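Local coordinates for protein ORF112 (Cyprinid herpesvirus 3, PDB 4WCG) that binds Z-DNA through its Zalpha domain, a winged helix-turn-helix module, and probably helps the virus counter innate immunity, at residues A[74-79]-A[83-88]. Numbering follows the deposited sequence.
Sequences RHLYRM and GRVRKH. With SO4 (sulfate ion), chain E; nucleotides of chain D; nucleotides of chain C.
V85 lays its CG2 methyl against the end of helix 69-81, 3.8 Å from M79 CB and 3.3 Å from L76 O. Its other methyl, CG1, meets M79 CE at 4.0 Å. A late turn in the M79 chain (chi3 -69°) brings CE there. M79 SD lies above one face of the R84 guanidinium, offset toward the rim. That guanidinium makes a salt bridge to E40 of helix 40-52. The backbone closes the same corner. R84 N donates to M79 O, with the donor tilted from the carbonyl plane. With G83 at positive phi, this bond belongs to a Schellman motif that ends the helix and turns the chain into strand 86-87. W94 of the partner strand 94-95 packs on L76, V85 and K87.

Further along, K87 passes its CD 3.8 Å from Y77 OH, while K87 NZ bonds to H88 O at 2.8 Å. The guanine of DG5 of chain D turns its C8 edge to one face of the Y77 ring, C8 3.3 Å above its centre. The planes are steeply inclined: a CH-pi contact. Y77 OH donates to OP1 of DC4 of chain D at 2.6 Å, and W94 meets the ring edge-to-face. The guanine of DG5 of chain C lies at the edge of the R78 guanidinium: NH2 bonds to O6 and NH1 to N7. E81 pairs with R78 NH1. R86 binds a sulfate, probably from the crystallisation liquor, through NE and NH2; R86 of the second subunit shares it.

The contact joins the recognition helix to the wing of a winged helix-turn-helix domain. Its apolar side ties the helix end to the turn before the wing strand. Y77 and R78 reach bases, while R74 holds a phosphate. CH-pi contact, phosphate bond and W94 together probably fix the Y77 ring's tilt, consistent with recognition of both base and backbone in Z-DNA.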
loop_
_atom_site.group_PDB
_atom_site.type_symbol
_atom_site.label_atom_id
_atom_site.label_comp_id
_atom_site.label_asym_id
_atom_site.label_seq_id
_atom_site.Cartn_x
_atom_site.Cartn_y
_atom_site.Cartn_z
ATOM N N ARG A 74 -3.652 10.660 1.872
ATOM C CA ARG A 74 -2.303 10.430 2.383
ATOM C C ARG A 74 -2.337 9.274 3.387
ATOM O O ARG A 74 -1.459 8.381 3.374
ATOM C CB ARG A 74 -1.743 11.702 3.024
ATOM C CG ARG A 74 -0.261 11.582 3.401
ATOM C CD ARG A 74 0.339 12.912 3.797
ATOM N NE ARG A 74 -0.207 13.396 5.054
ATOM C CZ ARG A 74 -1.058 14.409 5.151
ATOM N NH1 ARG A 74 -1.474 15.025 4.057
ATOM N NH2 ARG A 74 -1.495 14.799 6.340
ATOM N N HIS A 75 -3.349 9.287 4.250
ATOM C CA HIS A 75 -3.441 8.241 5.265
ATOM C C HIS A 75 -3.862 6.890 4.674
ATOM O O HIS A 75 -3.315 5.855 5.064
ATOM C CB HIS A 75 -4.384 8.674 6.389
ATOM C CG HIS A 75 -3.812 9.736 7.273
ATOM N ND1 HIS A 75 -3.660 11.048 6.870
ATOM C CD2 HIS A 75 -3.344 9.677 8.543
ATOM C CE1 HIS A 75 -3.132 11.749 7.856
ATOM N NE2 HIS A 75 -2.929 10.942 8.882
ATOM N N LEU A 76 -4.811 6.886 3.736
ATOM C CA LEU A 76 -5.228 5.634 3.087
ATOM C C LEU A 76 -4.051 4.946 2.414
ATOM O O LEU A 76 -3.817 3.742 2.587
ATOM C CB LEU A 76 -6.324 5.883 2.037
ATOM C CG LEU A 76 -7.722 6.176 2.581
ATOM C CD1 LEU A 76 -8.605 6.768 1.477
ATOM C CD2 LEU A 76 -8.341 4.872 3.108
ATOM N N TYR A 77 -3.298 5.702 1.623
ATOM C CA TYR A 77 -2.197 5.082 0.908
ATOM C C TYR A 77 -1.110 4.578 1.859
ATOM O O TYR A 77 -0.545 3.515 1.634
ATOM C CB TYR A 77 -1.617 6.046 -0.130
ATOM C CG TYR A 77 -2.424 6.076 -1.420
ATOM C CD1 TYR A 77 -3.525 6.918 -1.563
ATOM C CD2 TYR A 77 -2.103 5.231 -2.467
ATOM C CE1 TYR A 77 -4.256 6.937 -2.738
ATOM C CE2 TYR A 77 -2.824 5.232 -3.639
ATOM C CZ TYR A 77 -3.906 6.088 -3.771
ATOM O OH TYR A 77 -4.610 6.072 -4.952
ATOM N N ARG A 78 -0.809 5.314 2.924
ATOM C CA ARG A 78 0.181 4.788 3.851
ATOM C C ARG A 78 -0.332 3.535 4.575
ATOM O O ARG A 78 0.441 2.593 4.787
ATOM C CB ARG A 78 0.607 5.863 4.835
ATOM C CG ARG A 78 1.440 6.968 4.163
ATOM C CD ARG A 78 2.664 6.439 3.374
ATOM N NE ARG A 78 3.520 7.535 2.913
ATOM C CZ ARG A 78 4.652 7.400 2.218
ATOM N NH1 ARG A 78 5.109 6.195 1.866
ATOM N NH2 ARG A 78 5.342 8.483 1.872
ATOM N N MET A 79 -1.620 3.511 4.937
ATOM C CA MET A 79 -2.186 2.299 5.563
ATOM C C MET A 79 -2.201 1.115 4.605
ATOM O O MET A 79 -2.113 -0.043 5.040
ATOM C CB MET A 79 -3.602 2.550 6.085
ATOM C CG MET A 79 -3.586 3.201 7.460
ATOM S SD MET A 79 -5.190 3.179 8.275
ATOM C CE MET A 79 -6.108 4.327 7.234
ATOM N N GLY A 83 -1.150 -3.136 4.738
ATOM C CA GLY A 83 -2.347 -3.953 4.608
ATOM C C GLY A 83 -3.497 -3.646 5.546
ATOM O O GLY A 83 -4.400 -4.472 5.715
ATOM N N ARG A 84 -3.493 -2.461 6.143
ATOM C CA ARG A 84 -4.602 -2.072 7.018
ATOM C C ARG A 84 -5.850 -1.673 6.233
ATOM O O ARG A 84 -6.975 -1.776 6.737
ATOM C CB ARG A 84 -4.172 -0.931 7.936
ATOM C CG ARG A 84 -3.161 -1.368 8.975
ATOM C CD ARG A 84 -2.664 -0.188 9.772
ATOM N NE ARG A 84 -3.576 0.167 10.846
ATOM C CZ ARG A 84 -3.406 1.223 11.642
ATOM N NH1 ARG A 84 -2.375 2.036 11.447
ATOM N NH2 ARG A 84 -4.269 1.477 12.616
ATOM N N VAL A 85 -5.634 -1.155 5.023
ATOM C CA VAL A 85 -6.697 -0.946 4.045
ATOM C C VAL A 85 -6.209 -1.505 2.712
ATOM O O VAL A 85 -5.011 -1.773 2.531
ATOM C CB VAL A 85 -7.081 0.559 3.872
ATOM C CG1 VAL A 85 -7.547 1.151 5.183
ATOM C CG2 VAL A 85 -5.912 1.369 3.325
ATOM N N ARG A 86 -7.123 -1.659 1.767
ATOM C CA ARG A 86 -6.769 -2.180 0.459
ATOM C C ARG A 86 -7.553 -1.424 -0.599
ATOM O O ARG A 86 -8.776 -1.253 -0.474
ATOM C CB ARG A 86 -7.060 -3.670 0.391
ATOM C CG ARG A 86 -6.501 -4.346 -0.851
ATOM C CD ARG A 86 -7.008 -5.751 -0.966
ATOM N NE ARG A 86 -6.631 -6.547 0.195
ATOM C CZ ARG A 86 -7.290 -7.626 0.604
ATOM N NH1 ARG A 86 -8.372 -8.026 -0.050
ATOM N NH2 ARG A 86 -6.875 -8.291 1.672
ATOM N N LYS A 87 -6.865 -0.977 -1.641
ATOM C CA LYS A 87 -7.517 -0.282 -2.735
ATOM C C LYS A 87 -8.021 -1.281 -3.766
ATOM O O LYS A 87 -7.403 -2.325 -3.978
ATOM C CB LYS A 87 -6.535 0.702 -3.387
ATOM C CG LYS A 87 -7.167 1.722 -4.308
ATOM C CD LYS A 87 -6.079 2.590 -4.942
ATOM C CE LYS A 87 -5.469 1.893 -6.139
ATOM N NZ LYS A 87 -6.465 1.754 -7.237
ATOM N N HIS A 88 -9.145 -0.955 -4.397
ATOM C CA HIS A 88 -9.590 -1.614 -5.615
ATOM C C HIS A 88 -8.486 -1.619 -6.667
ATOM O O HIS A 88 -7.788 -0.629 -6.834
ATOM C CB HIS A 88 -10.843 -0.901 -6.153
ATOM C CG HIS A 88 -11.568 -1.648 -7.224
ATOM N ND1 HIS A 88 -11.105 -1.734 -8.518
ATOM C CD2 HIS A 88 -12.737 -2.335 -7.196
ATOM C CE1 HIS A 88 -11.949 -2.447 -9.242
ATOM N NE2 HIS A 88 -12.948 -2.827 -8.461
HETATM S S SO4 E . -3.441 -7.195 2.190
HETATM O O1 SO4 E . -4.242 -7.663 3.320
HETATM O O2 SO4 E . -3.234 -8.298 1.245
HETATM O O3 SO4 E . -4.150 -6.110 1.494
HETATM O O4 SO4 E . -2.143 -6.741 2.684
ATOM P P DG D 5 -5.374 13.932 -3.689
ATOM O OP1 DG D 5 -6.699 13.360 -3.702
ATOM O OP2 DG D 5 -5.235 15.351 -3.469
ATOM O "O5'" DG D 5 -4.548 13.128 -2.610
ATOM C "C5'" DG D 5 -3.189 13.409 -2.417
ATOM C "C4'" DG D 5 -2.572 12.412 -1.468
ATOM O "O4'" DG D 5 -2.655 11.090 -2.018
ATOM C "C3'" DG D 5 -1.094 12.666 -1.205
ATOM O "O3'" DG D 5 -1.017 13.375 0.016
ATOM C "C2'" DG D 5 -0.493 11.277 -1.103
ATOM C "C1'" DG D 5 -1.464 10.363 -1.815
ATOM N N9 DG D 5 -1.049 9.822 -3.105
ATOM C C8 DG D 5 -1.129 8.511 -3.485
ATOM N N7 DG D 5 -0.757 8.310 -4.714
ATOM C C5 DG D 5 -0.412 9.568 -5.175
ATOM C C6 DG D 5 0.076 9.973 -6.433
ATOM O O6 DG D 5 0.312 9.285 -7.414
ATOM N N1 DG D 5 0.273 11.343 -6.483
ATOM C C2 DG D 5 0.046 12.209 -5.449
ATOM N N2 DG D 5 0.305 13.490 -5.688
ATOM N N3 DG D 5 -0.397 11.840 -4.265
ATOM C C4 DG D 5 -0.598 10.514 -4.196
ATOM P P DC D 4 -6.433 8.738 -6.288
ATOM O OP1 DC D 4 -6.475 7.937 -5.055
ATOM O OP2 DC D 4 -7.518 9.693 -6.550
ATOM O "O5'" DC D 4 -5.028 9.504 -6.360
ATOM C "C5'" DC D 4 -4.375 9.903 -5.181
ATOM C "C4'" DC D 4 -3.859 11.327 -5.329
ATOM O "O4'" DC D 4 -2.816 11.366 -6.347
ATOM C "C3'" DC D 4 -4.911 12.359 -5.759
ATOM O "O3'" DC D 4 -4.678 13.594 -5.071
ATOM C "C2'" DC D 4 -4.623 12.519 -7.250
ATOM C "C1'" DC D 4 -3.102 12.410 -7.257
ATOM N N1 DC D 4 -2.552 12.043 -8.579
ATOM C C2 DC D 4 -2.094 13.033 -9.434
ATOM O O2 DC D 4 -2.159 14.211 -9.064
ATOM N N3 DC D 4 -1.597 12.684 -10.651
ATOM C C4 DC D 4 -1.554 11.395 -11.003
ATOM N N4 DC D 4 -1.059 11.087 -12.205
ATOM C C5 DC D 4 -2.030 10.367 -10.140
ATOM C C6 DC D 4 -2.506 10.727 -8.948
ATOM P P DG C 5 14.036 5.137 -3.247
ATOM O OP1 DG C 5 14.586 3.999 -2.592
ATOM O OP2 DG C 5 14.797 5.775 -4.283
ATOM O "O5'" DG C 5 12.630 4.729 -3.856
ATOM C "C5'" DG C 5 11.889 5.675 -4.570
ATOM C "C4'" DG C 5 10.538 5.121 -4.950
ATOM O "O4'" DG C 5 9.831 4.712 -3.768
ATOM C "C3'" DG C 5 9.660 6.148 -5.644
ATOM O "O3'" DG C 5 9.788 5.956 -7.039
ATOM C "C2'" DG C 5 8.269 5.819 -5.147
ATOM C "C1'" DG C 5 8.473 5.081 -3.838
ATOM N N9 DG C 5 8.145 5.801 -2.618
ATOM C C8 DG C 5 7.372 5.317 -1.598
ATOM N N7 DG C 5 7.271 6.139 -0.596
ATOM C C5 DG C 5 8.027 7.235 -0.974
ATOM C C6 DG C 5 8.298 8.438 -0.288
ATOM O O6 DG C 5 7.914 8.790 0.821
ATOM N N1 DG C 5 9.115 9.275 -1.034
ATOM C C2 DG C 5 9.627 8.981 -2.265
ATOM N N2 DG C 5 10.408 9.912 -2.815
ATOM N N3 DG C 5 9.400 7.855 -2.907
ATOM C C4 DG C 5 8.583 7.039 -2.216
#